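Local coordinates for protein nitrilotriacetate monooxygenase component B (Bacillus cereus ATCC 14579, PDB 3BPK) that probably binds FMN and acts as the flavin reductase partner of a two-component monooxygenase, using NADH or NADPH to reduce the flavin, at residues G82-I88 with I134-L140; F32-V36 with V126-K130; N43-Y47 with D73-N77; S121-S125 with V163-V167; I177-G181 with L196-F200. One frame throughout, in Å; residues are numbered along the deposited sequence. Where two conformers were deposited one is given.

Interaction 1: G82-I88 with I134-L140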
# COMPACT_ATOMS: atom_id res chain seq x y z
N GLY B 82 -14.96 -15.32 -5.45
CA GLY B 82 -15.36 -14.03 -4.91
C GLY B 82 -14.94 -13.81 -3.45
O GLY B 82 -15.50 -12.96 -2.75
N GLU B 83 -13.94 -14.57 -3.01
CA GLU B 83 -13.57 -14.65 -1.57
C GLU B 83 -12.08 -14.93 -1.46
O GLU B 83 -11.51 -15.62 -2.32
CB GLU B 83 -14.30 -15.86 -0.90
CG GLU B 83 -15.82 -15.72 -0.90
CD GLU B 83 -16.50 -16.96 -0.34
OE1 GLU B 83 -15.82 -17.99 -0.23
OE2 GLU B 83 -17.71 -16.86 -0.03
N PHE B 84 -11.48 -14.42 -0.39
CA PHE B 84 -10.07 -14.72 -0.08
C PHE B 84 -9.80 -14.26 1.33
O PHE B 84 -10.58 -13.47 1.88
CB PHE B 84 -9.10 -14.07 -1.11
CG PHE B 84 -9.25 -12.56 -1.27
CD1 PHE B 84 -8.38 -11.67 -0.60
CD2 PHE B 84 -10.25 -12.02 -2.12
CE1 PHE B 84 -8.51 -10.28 -0.78
CE2 PHE B 84 -10.35 -10.63 -2.30
CZ PHE B 84 -9.50 -9.78 -1.63
N VAL B 85 -8.72 -14.76 1.94
CA VAL B 85 -8.39 -14.29 3.30
C VAL B 85 -7.07 -13.53 3.25
O VAL B 85 -6.08 -14.02 2.67
CB VAL B 85 -8.28 -15.48 4.30
CG1 VAL B 85 -7.96 -14.98 5.74
CG2 VAL B 85 -9.60 -16.30 4.35
N VAL B 86 -7.03 -12.37 3.93
CA VAL B 86 -5.81 -11.57 4.01
C VAL B 86 -5.28 -11.66 5.44
O VAL B 86 -6.01 -11.30 6.39
CB VAL B 86 -6.07 -10.10 3.64
CG1 VAL B 86 -4.77 -9.29 3.86
CG2 VAL B 86 -6.54 -10.01 2.19
N HIS B 87 -4.04 -12.13 5.59
CA HIS B 87 -3.44 -12.25 6.91
C HIS B 87 -2.35 -11.20 7.05
O HIS B 87 -1.61 -10.92 6.09
CB HIS B 87 -2.76 -13.62 7.08
CG HIS B 87 -3.67 -14.78 6.82
ND1 HIS B 87 -4.00 -15.19 5.54
CD2 HIS B 87 -4.29 -15.66 7.67
CE1 HIS B 87 -4.80 -16.26 5.61
NE2 HIS B 87 -5.01 -16.54 6.89
N ILE B 88 -2.25 -10.63 8.24
CA ILE B 88 -1.10 -9.76 8.55
C ILE B 88 0.13 -10.66 8.77
O ILE B 88 0.08 -11.69 9.46
CB ILE B 88 -1.37 -8.96 9.84
CG1 ILE B 88 -2.60 -8.06 9.65
CG2 ILE B 88 -0.13 -8.14 10.25
CD1 ILE B 88 -2.54 -7.16 8.42
N ILE B 134 -3.52 -11.85 13.14
CA ILE B 134 -4.64 -11.05 12.65
C ILE B 134 -4.92 -11.53 11.25
O ILE B 134 -4.00 -11.67 10.41
CB ILE B 134 -4.32 -9.51 12.60
CG1 ILE B 134 -3.94 -8.96 13.99
CG2 ILE B 134 -5.56 -8.72 11.98
CD1 ILE B 134 -3.48 -7.49 13.96
N ARG B 135 -6.18 -11.85 11.00
CA ARG B 135 -6.60 -12.14 9.64
C ARG B 135 -7.98 -11.61 9.34
O ARG B 135 -8.80 -11.38 10.25
CB ARG B 135 -6.47 -13.62 9.34
CG ARG B 135 -7.55 -14.49 9.96
CD ARG B 135 -7.32 -15.98 9.60
NE ARG B 135 -8.52 -16.73 9.93
CZ ARG B 135 -8.89 -17.09 11.17
NH1 ARG B 135 -8.11 -16.88 12.22
NH2 ARG B 135 -10.05 -17.69 11.33
N MSE B 136 -8.23 -11.41 8.05
CA MSE B 136 -9.44 -10.75 7.60
C MSE B 136 -10.07 -11.56 6.50
O MSE B 136 -9.45 -11.79 5.46
CB MSE B 136 -9.07 -9.37 7.03
CG MSE B 136 -8.60 -8.39 8.15
SE MSE B 136 -7.73 -6.81 7.43
CE MSE B 136 -6.03 -7.67 7.10
N GLU B 137 -11.31 -11.98 6.72
CA GLU B 137 -12.06 -12.67 5.67
C GLU B 137 -12.53 -11.59 4.73
O GLU B 137 -13.13 -10.58 5.18
CB GLU B 137 -13.27 -13.40 6.23
CG GLU B 137 -12.92 -14.48 7.24
CD GLU B 137 -14.15 -15.19 7.82
OE1 GLU B 137 -15.19 -15.24 7.12
OE2 GLU B 137 -14.02 -15.72 8.94
N CYS B 138 -12.23 -11.79 3.44
CA CYS B 138 -12.64 -10.79 2.44
C CYS B 138 -13.55 -11.34 1.35
O CYS B 138 -13.41 -12.51 0.92
CB CYS B 138 -11.43 -10.21 1.75
SG CYS B 138 -10.37 -9.25 2.87
N VAL B 139 -14.46 -10.48 0.90
CA VAL B 139 -15.14 -10.74 -0.37
C VAL B 139 -14.55 -9.79 -1.43
O VAL B 139 -14.07 -8.68 -1.12
CB VAL B 139 -16.69 -10.59 -0.30
CG1 VAL B 139 -17.28 -11.60 0.70
CG2 VAL B 139 -17.06 -9.15 0.09
N LEU B 140 -14.57 -10.24 -2.67
CA LEU B 140 -13.96 -9.45 -3.72
C LEU B 140 -14.96 -8.39 -4.17
O LEU B 140 -16.05 -8.74 -4.70
CB LEU B 140 -13.60 -10.37 -4.89
CG LEU B 140 -12.91 -9.62 -6.04
CD1 LEU B 140 -11.54 -9.11 -5.62
CD2 LEU B 140 -12.82 -10.49 -7.32
O HOH W 1 -0.52 -11.88 12.12

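Interaction 2: F32-V36 with V126-K130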
# COMPACT_ATOMS: atom_id res chain seq x y z
N PHE B 32 -0.43 -11.78 3.51
CA PHE B 32 -0.30 -13.20 3.21
C PHE B 32 -1.71 -13.65 2.85
O PHE B 32 -2.61 -13.59 3.71
CB PHE B 32 0.24 -13.98 4.40
CG PHE B 32 0.34 -15.42 4.12
CD1 PHE B 32 1.19 -15.88 3.12
CD2 PHE B 32 -0.41 -16.35 4.88
CE1 PHE B 32 1.28 -17.24 2.83
CE2 PHE B 32 -0.32 -17.70 4.59
CZ PHE B 32 0.53 -18.15 3.59
N VAL B 33 -1.90 -14.02 1.59
CA VAL B 33 -3.27 -14.19 1.06
C VAL B 33 -3.54 -15.64 0.71
O VAL B 33 -2.77 -16.26 -0.06
CB VAL B 33 -3.46 -13.36 -0.24
CG1 VAL B 33 -4.89 -13.54 -0.80
CG2 VAL B 33 -3.23 -11.86 0.04
N THR B 34 -4.64 -16.19 1.27
CA THR B 34 -5.07 -17.55 0.91
C THR B 34 -6.31 -17.48 0.02
O THR B 34 -7.14 -16.55 0.12
CB THR B 34 -5.37 -18.46 2.13
OG1 THR B 34 -6.33 -17.84 2.99
CG2 THR B 34 -4.09 -18.74 2.88
N SER B 35 -6.41 -18.47 -0.86
CA SER B 35 -7.47 -18.51 -1.86
C SER B 35 -7.59 -19.98 -2.25
O SER B 35 -6.68 -20.79 -1.97
CB SER B 35 -7.09 -17.63 -3.08
OG SER B 35 -5.92 -18.11 -3.75
N VAL B 36 -8.71 -20.34 -2.89
CA VAL B 36 -8.97 -21.76 -3.19
C VAL B 36 -9.23 -21.94 -4.68
O VAL B 36 -9.93 -21.12 -5.29
CB VAL B 36 -10.18 -22.29 -2.35
CG1 VAL B 36 -10.50 -23.74 -2.73
CG2 VAL B 36 -9.82 -22.23 -0.84
N VAL B 126 -13.42 -19.78 2.05
CA VAL B 126 -11.98 -19.94 1.90
C VAL B 126 -11.33 -19.94 3.28
O VAL B 126 -11.51 -18.98 4.05
CB VAL B 126 -11.41 -18.75 1.10
CG1 VAL B 126 -9.89 -18.77 1.12
CG2 VAL B 126 -11.96 -18.75 -0.32
N PRO B 127 -10.60 -21.02 3.62
CA PRO B 127 -9.90 -21.05 4.91
C PRO B 127 -8.74 -20.05 4.96
O PRO B 127 -8.19 -19.68 3.91
CB PRO B 127 -9.29 -22.44 4.96
CG PRO B 127 -9.99 -23.23 3.93
CD PRO B 127 -10.44 -22.28 2.87
N GLY B 128 -8.37 -19.67 6.18
CA GLY B 128 -7.10 -18.98 6.43
C GLY B 128 -6.12 -19.94 7.07
O GLY B 128 -6.27 -21.18 7.00
N VAL B 129 -5.10 -19.36 7.70
CA VAL B 129 -4.14 -20.13 8.47
C VAL B 129 -4.17 -19.73 9.95
O VAL B 129 -4.27 -18.55 10.28
CB VAL B 129 -2.70 -20.06 7.90
CG1 VAL B 129 -2.67 -20.62 6.47
CG2 VAL B 129 -2.10 -18.63 7.95
N LYS B 130 -4.05 -20.73 10.82
CA LYS B 130 -4.09 -20.52 12.25
C LYS B 130 -2.91 -19.71 12.79
O LYS B 130 -3.06 -19.00 13.79
CB LYS B 130 -4.15 -21.90 12.94
CG LYS B 130 -4.32 -21.85 14.42
CD LYS B 130 -4.35 -23.29 14.96
CE LYS B 130 -4.20 -23.34 16.48
NZ LYS B 130 -5.48 -22.86 17.02

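Interaction 3: N43-Y47 with D73-N77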
# COMPACT_ATOMS: atom_id res chain seq x y z
N ASN B 43 -4.37 -22.33 -1.86
CA ASN B 43 -3.16 -21.63 -2.21
C ASN B 43 -2.87 -20.55 -1.19
O ASN B 43 -3.80 -20.03 -0.51
CB ASN B 43 -3.32 -20.96 -3.59
CG ASN B 43 -3.17 -21.93 -4.76
OD1 ASN B 43 -4.01 -21.96 -5.64
ND2 ASN B 43 -2.06 -22.71 -4.78
N GLY B 44 -1.59 -20.16 -1.09
CA GLY B 44 -1.19 -19.01 -0.25
C GLY B 44 0.05 -18.40 -0.84
O GLY B 44 0.93 -19.10 -1.38
N ALA B 45 0.12 -17.08 -0.74
CA ALA B 45 1.31 -16.33 -1.20
C ALA B 45 1.35 -14.96 -0.58
O ALA B 45 0.32 -14.42 -0.21
CB ALA B 45 1.32 -16.23 -2.70
N PRO B 46 2.57 -14.40 -0.41
CA PRO B 46 2.73 -13.06 0.12
C PRO B 46 2.74 -12.02 -1.00
O PRO B 46 3.31 -12.25 -2.08
CB PRO B 46 4.13 -13.12 0.78
CG PRO B 46 4.87 -14.12 -0.06
CD PRO B 46 3.87 -15.09 -0.59
N TYR B 47 2.17 -10.85 -0.69
CA TYR B 47 2.08 -9.71 -1.61
C TYR B 47 2.38 -8.43 -0.85
O TYR B 47 1.62 -8.09 0.07
CB TYR B 47 0.66 -9.60 -2.22
CG TYR B 47 0.34 -10.83 -3.03
CD1 TYR B 47 0.82 -10.96 -4.34
CD2 TYR B 47 -0.35 -11.92 -2.47
CE1 TYR B 47 0.58 -12.10 -5.10
CE2 TYR B 47 -0.60 -13.08 -3.22
CZ TYR B 47 -0.13 -13.17 -4.53
OH TYR B 47 -0.34 -14.32 -5.25
N ASP B 73 -2.57 -17.51 -9.85
CA ASP B 73 -3.52 -18.33 -9.10
C ASP B 73 -4.35 -17.48 -8.12
O ASP B 73 -5.58 -17.62 -8.03
CB ASP B 73 -2.77 -19.40 -8.31
CG ASP B 73 -2.30 -20.57 -9.17
OD1 ASP B 73 -2.76 -20.69 -10.32
OD2 ASP B 73 -1.48 -21.37 -8.69
N THR B 74 -3.67 -16.62 -7.37
CA THR B 74 -4.39 -15.87 -6.33
C THR B 74 -5.53 -15.05 -6.94
O THR B 74 -6.65 -15.04 -6.40
CB THR B 74 -3.43 -14.97 -5.51
OG1 THR B 74 -2.49 -15.79 -4.81
CG2 THR B 74 -4.20 -14.06 -4.54
N SER B 75 -5.28 -14.35 -8.06
CA SER B 75 -6.33 -13.55 -8.70
C SER B 75 -7.43 -14.39 -9.32
O SER B 75 -8.63 -14.08 -9.18
CB SER B 75 -5.72 -12.66 -9.78
OG SER B 75 -4.81 -11.82 -9.13
N ARG B 76 -7.02 -15.45 -10.03
CA ARG B 76 -8.00 -16.39 -10.59
C ARG B 76 -8.92 -16.94 -9.51
O ARG B 76 -10.15 -16.99 -9.68
CB ARG B 76 -7.33 -17.60 -11.25
CG ARG B 76 -6.76 -17.36 -12.60
CD ARG B 76 -6.78 -18.66 -13.41
NE ARG B 76 -6.00 -19.75 -12.81
CZ ARG B 76 -4.71 -19.99 -13.06
NH1 ARG B 76 -4.09 -21.01 -12.47
NH2 ARG B 76 -4.03 -19.19 -13.88
N ASN B 77 -8.32 -17.38 -8.41
CA ASN B 77 -9.10 -18.00 -7.32
C ASN B 77 -10.00 -16.97 -6.64
O ASN B 77 -11.13 -17.28 -6.27
CB ASN B 77 -8.15 -18.54 -6.25
CG ASN B 77 -7.29 -19.71 -6.73
OD1 ASN B 77 -7.53 -20.31 -7.80
ND2 ASN B 77 -6.32 -20.06 -5.92
O HOH W 2 -3.07 -23.21 -7.90

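Interaction 4: S121-S125 with V163-V167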
# COMPACT_ATOMS: atom_id res chain seq x y z
N SER B 121 -13.10 -20.41 7.77
CA SER B 121 -13.65 -19.06 7.92
C SER B 121 -15.13 -19.14 8.32
O SER B 121 -15.80 -20.17 8.08
CB SER B 121 -13.53 -18.30 6.59
OG SER B 121 -12.16 -17.95 6.38
N GLU B 122 -15.63 -18.05 8.93
CA GLU B 122 -16.99 -17.99 9.48
C GLU B 122 -18.03 -17.55 8.43
O GLU B 122 -19.15 -18.10 8.38
CB GLU B 122 -17.03 -16.99 10.65
CG GLU B 122 -16.23 -17.46 11.87
CD GLU B 122 -16.15 -16.40 12.98
OE1 GLU B 122 -16.88 -15.40 12.90
OE2 GLU B 122 -15.39 -16.59 13.92
N VAL B 123 -17.65 -16.58 7.58
CA VAL B 123 -18.57 -15.97 6.62
C VAL B 123 -18.30 -16.51 5.23
O VAL B 123 -19.21 -16.91 4.51
CB VAL B 123 -18.46 -14.40 6.61
CG1 VAL B 123 -19.38 -13.80 5.57
CG2 VAL B 123 -18.73 -13.82 7.99
N ILE B 124 -17.03 -16.56 4.85
CA ILE B 124 -16.66 -17.04 3.51
C ILE B 124 -16.25 -18.50 3.59
O ILE B 124 -16.11 -19.05 4.69
CB ILE B 124 -15.52 -16.16 2.91
CG1 ILE B 124 -14.23 -16.23 3.75
CG2 ILE B 124 -15.99 -14.71 2.75
CD1 ILE B 124 -13.06 -15.48 3.08
N SER B 125 -16.05 -19.08 2.40
CA SER B 125 -15.75 -20.51 2.18
C SER B 125 -14.27 -20.80 1.89
O SER B 125 -13.89 -21.91 1.47
CB SER B 125 -16.58 -21.05 1.01
OG SER B 125 -15.96 -20.76 -0.22
N VAL B 163 -15.19 -8.82 5.71
CA VAL B 163 -16.49 -9.25 6.27
C VAL B 163 -16.35 -9.88 7.68
O VAL B 163 -17.35 -10.07 8.38
CB VAL B 163 -17.26 -10.16 5.31
CG1 VAL B 163 -17.64 -9.37 4.06
CG2 VAL B 163 -16.43 -11.42 4.96
N ARG B 164 -15.10 -10.19 8.06
CA ARG B 164 -14.82 -10.62 9.44
C ARG B 164 -13.37 -10.33 9.78
O ARG B 164 -12.48 -10.58 8.96
CB ARG B 164 -15.07 -12.13 9.62
CG ARG B 164 -15.17 -12.55 11.09
CD ARG B 164 -16.46 -11.96 11.69
NE ARG B 164 -17.62 -12.84 11.57
CZ ARG B 164 -18.78 -12.53 10.99
NH1 ARG B 164 -18.94 -11.34 10.38
NH2 ARG B 164 -19.78 -13.42 11.00
N PHE B 165 -13.16 -9.79 10.98
CA PHE B 165 -11.82 -9.63 11.52
C PHE B 165 -11.63 -10.73 12.56
O PHE B 165 -12.56 -11.02 13.34
CB PHE B 165 -11.68 -8.33 12.28
CG PHE B 165 -11.61 -7.10 11.42
CD1 PHE B 165 -10.41 -6.70 10.85
CD2 PHE B 165 -12.74 -6.28 11.28
CE1 PHE B 165 -10.33 -5.50 10.12
CE2 PHE B 165 -12.66 -5.10 10.54
CZ PHE B 165 -11.44 -4.72 9.96
N HIS B 166 -10.42 -11.31 12.61
CA HIS B 166 -10.01 -12.26 13.66
C HIS B 166 -8.73 -11.70 14.24
O HIS B 166 -7.76 -11.49 13.52
CB HIS B 166 -9.71 -13.62 13.06
CG HIS B 166 -10.89 -14.26 12.39
ND1 HIS B 166 -11.84 -14.97 13.10
CD2 HIS B 166 -11.31 -14.24 11.10
CE1 HIS B 166 -12.77 -15.40 12.26
NE2 HIS B 166 -12.48 -14.96 11.04
N VAL B 167 -8.73 -11.41 15.55
CA VAL B 167 -7.60 -10.71 16.18
C VAL B 167 -7.17 -11.40 17.46
O VAL B 167 -8.03 -11.68 18.30
CB VAL B 167 -7.97 -9.24 16.52
CG1 VAL B 167 -6.79 -8.52 17.18
CG2 VAL B 167 -8.50 -8.46 15.25

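Interaction 5: I177-G181 with L196-F200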
# COMPACT_ATOMS: atom_id res chain seq x y z
N ILE B 177 -4.68 -2.04 18.28
CA ILE B 177 -3.74 -3.17 18.16
C ILE B 177 -2.39 -2.77 18.72
O ILE B 177 -1.88 -1.71 18.35
CB ILE B 177 -3.56 -3.57 16.64
CG1 ILE B 177 -4.90 -3.98 16.01
CG2 ILE B 177 -2.51 -4.65 16.47
CD1 ILE B 177 -5.55 -5.20 16.68
N HIS B 178 -1.81 -3.62 19.57
CA HIS B 178 -0.47 -3.36 20.10
C HIS B 178 0.57 -3.68 19.06
O HIS B 178 0.89 -4.84 18.80
CB HIS B 178 -0.17 -4.17 21.36
CG HIS B 178 -0.93 -3.70 22.55
ND1 HIS B 178 -1.60 -4.57 23.39
CD2 HIS B 178 -1.16 -2.46 23.03
CE1 HIS B 178 -2.19 -3.87 24.35
NE2 HIS B 178 -1.94 -2.59 24.15
N ALA B 179 1.10 -2.62 18.44
CA ALA B 179 2.05 -2.79 17.34
C ALA B 179 3.30 -3.57 17.76
O ALA B 179 3.76 -4.45 17.02
CB ALA B 179 2.43 -1.40 16.76
N GLU B 180 3.83 -3.28 18.96
CA GLU B 180 5.03 -4.01 19.38
C GLU B 180 4.74 -5.47 19.75
O GLU B 180 5.63 -6.32 19.65
CB GLU B 180 5.78 -3.31 20.52
CG GLU B 180 7.05 -2.58 20.06
CD GLU B 180 8.05 -3.47 19.30
OE1 GLU B 180 8.52 -3.04 18.22
OE2 GLU B 180 8.35 -4.61 19.76
N GLY B 181 3.51 -5.78 20.15
CA GLY B 181 3.14 -7.18 20.37
C GLY B 181 2.93 -7.92 19.06
O GLY B 181 3.23 -9.11 18.94
N LEU B 196 9.53 -3.92 12.59
CA LEU B 196 8.90 -2.65 12.87
C LEU B 196 9.95 -1.72 13.46
O LEU B 196 10.68 -2.11 14.39
CB LEU B 196 7.72 -2.83 13.85
CG LEU B 196 6.90 -1.57 14.17
CD1 LEU B 196 6.24 -0.97 12.90
CD2 LEU B 196 5.88 -1.88 15.24
N GLY B 197 10.04 -0.50 12.95
CA GLY B 197 11.02 0.45 13.47
C GLY B 197 10.61 1.21 14.73
O GLY B 197 9.49 1.04 15.26
N GLU B 198 11.53 2.06 15.18
CA GLU B 198 11.28 2.86 16.37
C GLU B 198 10.12 3.80 16.15
O GLU B 198 10.03 4.47 15.13
CB GLU B 198 12.52 3.66 16.76
CG GLU B 198 12.24 4.68 17.83
CD GLU B 198 13.44 5.50 18.22
OE1 GLU B 198 14.00 6.24 17.36
OE2 GLU B 198 13.81 5.41 19.41
N GLN B 199 9.22 3.84 17.11
CA GLN B 199 8.04 4.67 16.98
C GLN B 199 8.30 6.11 17.42
O GLN B 199 9.19 6.40 18.25
CB GLN B 199 6.88 4.07 17.76
CG GLN B 199 6.47 2.68 17.25
CD GLN B 199 5.23 2.19 17.97
OE1 GLN B 199 4.27 2.94 18.15
NE2 GLN B 199 5.24 0.91 18.37
N PHE B 200 7.52 7.02 16.87
CA PHE B 200 7.48 8.40 17.32
C PHE B 200 6.10 8.96 17.07
O PHE B 200 5.33 8.44 16.24
CB PHE B 200 8.58 9.25 16.68
CG PHE B 200 8.47 9.40 15.17
CD1 PHE B 200 7.84 10.52 14.60
CD2 PHE B 200 9.04 8.46 14.34
CE1 PHE B 200 7.76 10.68 13.18
CE2 PHE B 200 8.95 8.60 12.93
CZ PHE B 200 8.32 9.71 12.36
O HOH W 3 8.22 -0.20 17.29

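Interaction 1: G82-I88 with I134-L140
F84 with C138 and V86 with M136 are the doubly bonded pairs between strands 83-88 and 134-140, which run antiparallel, their axes 161° apart. F84 and V86 each give and accept a main-chain bond; C138 N to F84 O and M136 N to V86 O are both 2.8 Å. A single bond closes each end: I88 N reaches I134 O, and L140 N binds G82 O from above the plane of that carbonyl. Beyond I88 a water joins I88 O (2.7 Å) to I134 N. G82 ends the preceding helix with positive phi, a conformation that glycine adopts readily.

Apolar contacts fill the face bearing F84, V86, M136 and C138. The F84 ring lies over C138, whose CB makes a CH-pi contact 3.9 Å from the ring centroid; chi1 of 55° sets the ring between backbone N and carbonyl carbon, leaning across the neighbouring strand. Its CE2 meets L140 CD1 at 3.8 Å. The selenomethionine M136 turns about its CG-SE bond, which brings CE to V86 CG1 (3.8 Å) and to I88 CD1. Flexible and unbranched, it fits between beta-branched neighbours.

On the other face the H87 ring lies alongside the aliphatic part of R135, with CD2 3.4 Å from R135 CB. Both ring nitrogens are engaged, ND1 with F32 O and NE2 with V129 N, which fixes the ring's rotation. The carboxylate of E137 has its partners outside this strand pair.

Strand 28-36 flanks 83-88, strand 155-168 flanks 134-140, and helix 73-81 packs on F84 and L140.

Interaction 2: F32-V36 with V126-K130
Strand 28-36 belongs to the large antiparallel sheet of what is, as in other flavin reductases, probably an FMN-binding split barrel, and here the loop leading into the short strand 128-129 packs over one of its faces. No backbone pairing joins the two segments; side chains pointing alternately off the strand make the contact, with F32, T34 and V36 directed at the loop. F32 presents the edge of its ring to V129, CE2 lying 3.9 Å from V129 CG2. Its CG is anti to the backbone N (chi1 178°), which carries the ring out to V129, and I111 of helix 110-113 packs against it. At the other end V36 CG2 touches both P127 CD, at 3.8 Å, and V126 CG1, at 4.0 Å. V36 and V126 lie antiparallel alongside each other, methyl against methyl. V126 CG1 also rests 3.8 Å from S35 CA. Valine and proline suit this buried surface because they are apolar and stiff. T34 supplies the polar link: with OG1 held between its backbone N and carbonyl carbon (chi1 55°), the hydroxyl donates to P127 O at 2.8 Å, in the carbonyl plane and on a lone pair.

Interaction 3: N43-Y47 with D73-N77
N43, near the start of strand 42-54, sends its amide toward the start of helix 73-81. Its OD1 accepts a hydrogen bond from N77 ND2 at 3.0 Å, with an N-H...O angle of 146°. The two amide groups are nearly coplanar, 8° apart, and the donor lies in the plane of the N43 carbonyl on a lone pair. The same oxygen also receives a bond from a water, 2.7 Å from OD1, which leans more weakly on D73 OD2. The amide's other end, ND2, is bound by E110, and this orients the group so that OD1 is left to face the helix. N77 in turn gives a second bond from ND2 to S35.

A45, two residues on, is small enough to lie at the helix surface without crowding it: its CB comes 4.4 Å from T74 OG1.

At Y47, CG lies anti to the carbonyl carbon (chi1 -62°), the side chain extends toward the helix, and its hydroxyl meets T74 OG1 at 2.6 Å. The threonine approaches at the edge of the ring, near its plane, and the two side chains come from opposite directions. Ring contacts with V62 and V64 of strand 59-65 back the phenol.

Across a closest approach of 9.2 Å between the axes of the two short segments, a long tyrosine meets a short threonine and two asparagines meet each other. These bonds are neutral and directional. Because each asparagine has a further partner, the rotation of both amides is settled: N43 OD1 and ND2, N77 ND2 and the two hydroxyls have partners in each other, water, E110 and S35.

Interaction 4: S121-S125 with V163-V167
The guanidinium of R164 has the methyl CG2 of V123 over one face, 3.2 Å from NH2, and the carboxylate oxygen OE1 of E122 in plane at its edge. The imidazole of H166 also receives E122 at an edge: OE2 lies in the ring plane, 3.3 Å from CE1. One carboxylate thus spans two flat groups, standing nearly perpendicular to the ring (86°) and at 61° to the guanidinium.

R164 NE donates to E122 OE1 over 3.0 Å, forming a salt bridge with a nearly straight N-H...O angle of 164°. The chain of R164 bends at chi2 and chi3, folding the guanidinium back over V123; NH1 adds only a weak bond to V163 O. S6 of the second subunit also binds E122 OE1. Glutamate and arginine are long enough to meet near the surface, while V123 and I124 supply methyl groups for V163: V123 CG1 lies 3.8 Å from V163 CG2.

H166 NE2 is bound by E137, whose carboxylate also accepts the main-chain N-H groups of E122, V123 and I124 and so pins the loop to the sheet. V163 and R164 both face E137, a classic beta bulge in strand 155-168, whose residues 165-167 continue the sheet antiparallel into the second subunit.

Interaction 5: I177-G181 with L196-F200
L196 reaches across to A179, the first residue of helix 179-182. From CB the chain runs to CG, which is anti to the backbone N (chi1 -176°) and so carries the branch out toward the helix. There CD2 does the touching: it lies 3.8 Å from A179 CB and equally far from A179 O, and it also comes 4.1 Å from E180 OE1. A small alanine suits the place, since its methyl lets the leucine tip settle against the helix backbone.

Q199 approaches the same methyl from further along the chain. Its extended side chain brings NE2 to 4.0 Å from A179 CB. The polar atoms of the two segments are joined through one water, which donates to E180 OE1 at 3.0 Å and to G197 O at 2.7 Å and accepts a weak bond from Q199 NE2. Glutamate and glutamine fit this surface contact, where their polar ends can meet water.

The second subunit lies close by: its I26 packs on A179, and its L188 on L196 and Q199. Through Q199 and F200 the C-terminal strand adds antiparallel to a strand of that chain, so the sheet continues across the dimer interface, with the start of helix 179-182 packed beside it.

How the interactions relate
Interactions 1 to 4 share the large antiparallel sheet of the flavin reductase-like domain. Interactions 1, 2 and 4 are clustered, with centres 7 to 10 Å apart, and their segments alternate along the chain: the segment 121-130, a loop containing the short strand 128-129, is held by strands 28-36 and 155-168, with H87 and E137 of interaction 1 bonding to it from between. Interaction 3 lies within the chain span of interaction 2, about 9 Å away between centres, on the next strand, 42-54. Interaction 5 comes last, 23 to 28 Å from the others, yet I177 still touches I134 and V167. Interactions 1, 4 and 5 also meet the second subunit, tying the domain's core to the dimer.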